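Local coordinates for protein PcyX_EBK42635 (Marine metagenome, PDB 5OWG) that probably reduces biliverdin to phycoerythrobilin in a four-electron reaction that draws its electrons from ferredoxin, at residues A[82-87]-A[187-192]. Residues are numbered along the deposited sequence; the frame is centred on the assembly and turned at random.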
loop_
_atom_site.group_PDB
_atom_site.type_symbol
_atom_site.label_atom_id
_atom_site.label_comp_id
_atom_site.label_asym_id
_atom_site.label_seq_id
_atom_site.Cartn_x
_atom_site.Cartn_y
_atom_site.Cartn_z
ATOM N N PRO A 82 5.420 -8.329 -4.211
ATOM C CA PRO A 82 6.312 -9.456 -3.904
ATOM C C PRO A 82 7.644 -9.329 -4.633
ATOM O O PRO A 82 7.847 -8.457 -5.480
ATOM C CB PRO A 82 5.524 -10.677 -4.384
ATOM C CG PRO A 82 4.604 -10.146 -5.426
ATOM C CD PRO A 82 4.239 -8.762 -4.980
ATOM N N MET A 83 8.565 -10.226 -4.287
ATOM C CA MET A 83 9.891 -10.221 -4.889
ATOM C C MET A 83 9.818 -10.725 -6.333
ATOM O O MET A 83 8.808 -11.275 -6.784
ATOM C CB MET A 83 10.855 -11.067 -4.051
ATOM C CG MET A 83 12.342 -10.835 -4.325
ATOM S SD MET A 83 12.845 -9.110 -4.165
ATOM C CE MET A 83 12.542 -8.834 -2.424
ATOM N N LEU A 84 10.922 -10.537 -7.060
ATOM C CA LEU A 84 10.925 -10.588 -8.517
ATOM C C LEU A 84 10.924 -11.995 -9.112
ATOM O O LEU A 84 10.729 -12.118 -10.325
ATOM C CB LEU A 84 12.132 -9.809 -9.048
ATOM C CG LEU A 84 12.167 -8.326 -8.656
ATOM C CD1 LEU A 84 13.448 -7.669 -9.141
ATOM C CD2 LEU A 84 10.953 -7.573 -9.193
ATOM N N THR A 85 11.145 -13.053 -8.329
ATOM C CA THR A 85 10.887 -14.404 -8.822
ATOM C C THR A 85 9.505 -14.906 -8.428
ATOM O O THR A 85 9.126 -16.016 -8.813
ATOM C CB THR A 85 11.944 -15.401 -8.321
ATOM O OG1 THR A 85 11.919 -15.468 -6.890
ATOM C CG2 THR A 85 13.337 -15.013 -8.795
ATOM N N ASN A 86 8.751 -14.117 -7.672
ATOM C CA ASN A 86 7.398 -14.470 -7.275
ATOM C C ASN A 86 6.402 -13.931 -8.291
ATOM O O ASN A 86 6.589 -12.855 -8.866
ATOM C CB ASN A 86 7.091 -13.911 -5.885
ATOM C CG ASN A 86 5.776 -14.413 -5.325
ATOM O OD1 ASN A 86 4.851 -14.741 -6.069
ATOM N ND2 ASN A 86 5.687 -14.470 -4.002
ATOM N N GLY A 87 5.335 -14.696 -8.509
ATOM C CA GLY A 87 4.301 -14.309 -9.448
ATOM C C GLY A 87 2.986 -14.014 -8.761
ATOM O O GLY A 87 1.928 -14.015 -9.398
ATOM N N ALA A 187 8.310 -18.052 -10.889
ATOM C CA ALA A 187 8.185 -17.175 -12.044
ATOM C C ALA A 187 9.565 -16.729 -12.504
ATOM O O ALA A 187 10.556 -16.847 -11.778
ATOM C CB ALA A 187 7.314 -15.953 -11.728
ATOM N N GLU A 188 9.612 -16.212 -13.729
ATOM C CA GLU A 188 10.838 -15.679 -14.305
ATOM C C GLU A 188 10.905 -14.174 -14.075
ATOM O O GLU A 188 9.896 -13.472 -14.178
ATOM C CB GLU A 188 10.909 -15.989 -15.802
ATOM C CG GLU A 188 12.147 -15.449 -16.515
ATOM C CD GLU A 188 13.444 -15.992 -15.944
ATOM O OE1 GLU A 188 13.736 -15.727 -14.759
ATOM O OE2 GLU A 188 14.172 -16.688 -16.682
ATOM N N MET A 189 12.110 -13.685 -13.775
ATOM C CA MET A 189 12.275 -12.298 -13.349
ATOM C C MET A 189 11.685 -11.323 -14.363
ATOM O O MET A 189 10.910 -10.429 -14.003
ATOM C CB MET A 189 13.760 -12.001 -13.125
ATOM C CG MET A 189 14.040 -11.117 -11.922
ATOM S SD MET A 189 15.790 -10.717 -11.750
ATOM C CE MET A 189 16.146 -11.427 -10.145
ATOM N N ALA A 190 12.048 -11.477 -15.637
ATOM C CA ALA A 190 11.601 -10.539 -16.663
ATOM C C ALA A 190 10.083 -10.394 -16.663
ATOM O O ALA A 190 9.553 -9.278 -16.709
ATOM C CB ALA A 190 12.097 -10.992 -18.036
ATOM N N ASP A 191 9.365 -11.518 -16.612
ATOM C CA ASP A 191 7.906 -11.461 -16.655
ATOM C C ASP A 191 7.324 -10.871 -15.377
ATOM O O ASP A 191 6.291 -10.194 -15.427
ATOM C CB ASP A 191 7.335 -12.857 -16.904
ATOM C CG ASP A 191 7.686 -13.390 -18.279
ATOM O OD1 ASP A 191 8.492 -12.743 -18.980
ATOM O OD2 ASP A 191 7.153 -14.453 -18.661
ATOM N N VAL A 192 7.961 -11.112 -14.229
ATOM C CA VAL A 192 7.463 -10.545 -12.979
ATOM C C VAL A 192 7.619 -9.029 -12.986
ATOM O O VAL A 192 6.717 -8.297 -12.565
ATOM C CB VAL A 192 8.182 -11.187 -11.778
ATOM C CG1 VAL A 192 7.732 -10.543 -10.473
ATOM C CG2 VAL A 192 7.914 -12.683 -11.742
#
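V192 in the first turn of helix 189-204 presses its isopropyl group against two carbonyl oxygens, L84 O and N86 O, of the loop that joins strands 73-82 and 90-96. From the helix backbone its CB already stands 3.1 Å from L84 O. CG1, anti to the backbone N (chi1 177°), carries on to 3.0 Å from N86 O, while CG2, the other branch, reaches 3.2 Å from L84 O. Both methyls thus touch both oxygens, in tight contacts, at or slightly inside normal van der Waals separation. L84 O belongs to a type I beta turn from M83 to N86, closed by the backbone bond from N86 N to M83 O, and N86 O follows at its end.

L84 O also receives the CA of M189 at 3.4 Å, in a nearly straight CA-H...O contact (173° at the hydrogen). Alongside it, CB of L84 packs against CG of M189 at 3.7 Å, and the L84 side chain goes on to touch I193 and Q196 of the same helix and R58 of strand 57-67. Before the helix, A187 N gives T85 O a weak hydrogen bond, bent to 123°, and A187 CB lies 3.4 Å from that same oxygen. E188 holds the N-cap position, and its OE1 accepts M189 N, the next N-H, through the anti lone pair. The N86 side chain points away, its OD1 bonded to G88 N within the loop.

The contact thus ties a hairpin loop of the central antiparallel sheet to the start of the helix lying beside it. Its chemistry implies a join resting mainly on close C-H to carbonyl contacts and the apolar L84/M189 pair, with little directional hydrogen bonding: the one direct conventional bond is weak.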